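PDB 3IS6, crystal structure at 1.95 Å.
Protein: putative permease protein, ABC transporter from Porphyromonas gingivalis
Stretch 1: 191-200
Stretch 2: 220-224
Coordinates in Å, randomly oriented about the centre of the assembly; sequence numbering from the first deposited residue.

Stretch 1 191-200: SPESLDEALL
Stretch 2, residues 220-224: HYSLT

Stretch 1 packs against stretch 2, a segment of extended strand. Stretch 1 opens as a loop, passes through a 3-10 segment at Glu193 and Ser194, and becomes helix from Asp196 to Leu200. The helix and strand axes approach to 7.8 Å, and their N-to-C directions differ by 141°, so the chains run roughly antiparallel. The CA register follows from this: Leu199 lies 6.4 Å from Tyr221, Asp196 5.9 Å from Ser222, and Pro192 5.3 Å from Leu223, CA to CA.

The turn before the helix is held by its own bonds. Ser194 OG donates to Ser191 O at 2.7 Å, and Ser194 N also reaches Ser191 O at 3.2 Å. Leu195 N bonds Pro192 O at 3.1 Å. The helix then gives Leu199 N to Leu195 O and Leu200 N to Asp196 O, both 3.1 Å. Phi/psi runs Ser191 -85/142 (chi1 p), Pro192 -62/-38, Glu193 -66/-25, Ser194 -67/-21 (chi1 p), Leu195 -92/5, then near -63/-40 from Asp196 to Leu200.

His220 begins the strand segment at phi/psi -149/161. Its CB points toward stretch 1, with chi1 p (64°) and chi2 -85°. His220 CB comes no closer than 5.2 Å to Leu200 CD2, so it makes no close contact.

Tyr221 (-100/144) has chi1 m (-59°) and chi2 -70°. Its CA-to-CB bond points toward the helix, but the end of the side chain leads away. The base of the side chain therefore makes the contact: Tyr221 CB is 4.2 Å from Leu199 CD1. That methyl also sits 3.4 Å from Tyr221 O. The carbonyl is not left unpaired, because water 2 donates to Tyr221 O at 2.8 Å and to Asp196 O at 3.0 Å, linking strand to helix.

Ser222 (-150/147, chi1 p, 66°) points its CB sideways. Asp196 OD1 approaches Ser222 CB at 3.4 Å, a contact without a hydrogen bond. Asp196 has chi1 m (-77°) and chi2 -20°; its CB also points sideways, but its end comes nearer the strand. Leu199 CD1 lies 3.7 Å from Ser222 CA, so the methyl rests on the strand backbone.

Leu223 (-80/136, chi1 m, chi2 t) has the largest covered area of the contact. Its CA-to-CB bond points toward stretch 1, and its side chain meets three apolar side chains. Pro192 CB is 3.8 Å from Leu223 CB, Leu195 CD1 is 3.9 Å from Leu223 CD1, and Leu199 CD1 is 4.2 Å from Leu223 CG. Leu195 and Leu199 share its m,t rotamer, and all three leucines are buried. Pro192 has a C-gamma exo ring. Water 1 accepts from Leu223 N at 2.8 Å and donates to Pro192 O at 2.7 Å and Asp196 OD1 at 2.8 Å. It thus links the strand amide to two acceptors of stretch 1.

Thr224 (-131/142, chi1 -149°) points its CB away and makes no contact.

No direct hydrogen bond crosses the interface. Apolar packing and the two waters join the stretches, which bury 365 Å² in total.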

# COMPACT_ATOMS: atom_id res chain seq x y z
N SER A 191 -26.10 17.21 17.17
CA SER A 191 -25.13 16.91 18.16
C SER A 191 -24.47 15.61 17.83
O SER A 191 -25.10 14.71 17.39
CB SER A 191 -25.75 16.82 19.52
OG SER A 191 -26.41 15.60 19.62
N PRO A 192 -23.18 15.53 18.08
CA PRO A 192 -22.42 14.34 17.76
C PRO A 192 -22.94 13.16 18.52
O PRO A 192 -23.01 12.08 18.01
CB PRO A 192 -21.02 14.70 18.20
CG PRO A 192 -21.04 16.10 18.56
CD PRO A 192 -22.30 16.69 18.17
N GLU A 193 -23.32 13.37 19.76
CA GLU A 193 -23.78 12.29 20.61
C GLU A 193 -25.07 11.65 20.16
O GLU A 193 -25.34 10.53 20.46
CB GLU A 193 -23.88 12.72 22.05
CG GLU A 193 -22.59 13.24 22.60
CD GLU A 193 -22.50 14.72 22.57
OE1 GLU A 193 -23.26 15.37 21.84
OE2 GLU A 193 -21.65 15.24 23.28
N SER A 194 -25.85 12.38 19.44
CA SER A 194 -27.09 11.86 18.97
C SER A 194 -26.87 10.75 17.96
O SER A 194 -27.75 9.96 17.74
CB SER A 194 -27.95 12.97 18.40
OG SER A 194 -27.46 13.45 17.19
N LEU A 195 -25.70 10.71 17.36
CA LEU A 195 -25.41 9.80 16.28
C LEU A 195 -24.83 8.49 16.73
O LEU A 195 -24.48 7.69 15.93
CB LEU A 195 -24.50 10.43 15.26
CG LEU A 195 -25.10 11.65 14.61
CD1 LEU A 195 -24.32 12.13 13.47
CD2 LEU A 195 -26.49 11.35 14.18
N ASP A 196 -24.73 8.27 18.01
CA ASP A 196 -24.13 7.04 18.45
C ASP A 196 -24.88 5.82 17.97
O ASP A 196 -24.28 4.87 17.55
CB ASP A 196 -24.05 6.99 19.97
CG ASP A 196 -22.93 7.83 20.55
OD1 ASP A 196 -21.99 8.16 19.83
OD2 ASP A 196 -23.00 8.15 21.74
N GLU A 197 -26.20 5.83 18.06
CA GLU A 197 -26.97 4.68 17.69
C GLU A 197 -26.86 4.33 16.20
O GLU A 197 -26.68 3.20 15.82
CB GLU A 197 -28.42 4.87 18.11
CG GLU A 197 -28.61 4.93 19.63
CD GLU A 197 -30.07 4.95 20.10
OE1 GLU A 197 -30.91 5.67 19.53
OE2 GLU A 197 -30.37 4.25 21.07
N ALA A 198 -26.91 5.34 15.36
CA ALA A 198 -26.74 5.14 13.94
C ALA A 198 -25.34 4.62 13.64
O ALA A 198 -25.17 3.81 12.78
CB ALA A 198 -26.99 6.39 13.21
N LEU A 199 -24.35 5.08 14.35
CA LEU A 199 -23.01 4.61 14.10
C LEU A 199 -22.95 3.14 14.39
O LEU A 199 -22.36 2.40 13.68
CB LEU A 199 -21.99 5.36 14.95
CG LEU A 199 -21.61 6.77 14.55
CD1 LEU A 199 -20.66 7.37 15.49
CD2 LEU A 199 -21.07 6.85 13.20
N LEU A 200 -23.61 2.71 15.43
CA LEU A 200 -23.65 1.31 15.77
C LEU A 200 -24.34 0.48 14.70
O LEU A 200 -23.93 -0.61 14.43
CB LEU A 200 -24.43 1.13 17.04
CG LEU A 200 -23.90 0.22 18.10
CD1 LEU A 200 -25.04 -0.29 18.89
CD2 LEU A 200 -23.05 -0.88 17.62
N HIS A 220 -16.79 0.50 19.80
CA HIS A 220 -17.75 1.29 19.09
C HIS A 220 -17.17 2.65 18.74
O HIS A 220 -16.24 3.08 19.34
CB HIS A 220 -19.01 1.45 19.90
CG HIS A 220 -18.81 2.21 21.17
ND1 HIS A 220 -18.40 1.61 22.33
CD2 HIS A 220 -18.96 3.51 21.45
CE1 HIS A 220 -18.31 2.52 23.27
NE2 HIS A 220 -18.65 3.68 22.77
N TYR A 221 -17.78 3.30 17.78
CA TYR A 221 -17.39 4.58 17.25
C TYR A 221 -18.21 5.70 17.82
O TYR A 221 -19.37 5.55 18.03
CB TYR A 221 -17.55 4.59 15.73
CG TYR A 221 -16.76 3.54 15.04
CD1 TYR A 221 -15.39 3.61 14.98
CD2 TYR A 221 -17.37 2.47 14.47
CE1 TYR A 221 -14.67 2.65 14.38
CE2 TYR A 221 -16.66 1.52 13.86
CZ TYR A 221 -15.30 1.60 13.82
OH TYR A 221 -14.60 0.62 13.20
N SER A 222 -17.60 6.84 18.03
CA SER A 222 -18.36 8.02 18.32
C SER A 222 -17.69 9.26 17.83
O SER A 222 -16.51 9.33 17.83
CB SER A 222 -18.64 8.12 19.80
OG SER A 222 -17.47 8.30 20.51
N LEU A 223 -18.47 10.24 17.44
CA LEU A 223 -17.97 11.51 17.01
C LEU A 223 -17.62 12.41 18.17
O LEU A 223 -18.36 12.52 19.10
CB LEU A 223 -18.99 12.19 16.16
CG LEU A 223 -19.53 11.41 14.99
CD1 LEU A 223 -20.48 12.20 14.30
CD2 LEU A 223 -18.47 11.01 14.06
N THR A 224 -16.47 13.06 18.07
CA THR A 224 -16.01 14.02 19.03
C THR A 224 -15.56 15.29 18.32
O THR A 224 -14.97 15.21 17.31
CB THR A 224 -14.85 13.45 19.85
OG1 THR A 224 -14.88 14.00 21.15
CG2 THR A 224 -13.55 13.82 19.26
O HOH W 1 -21.18 10.16 18.00
O HOH W 2 -21.55 3.87 18.47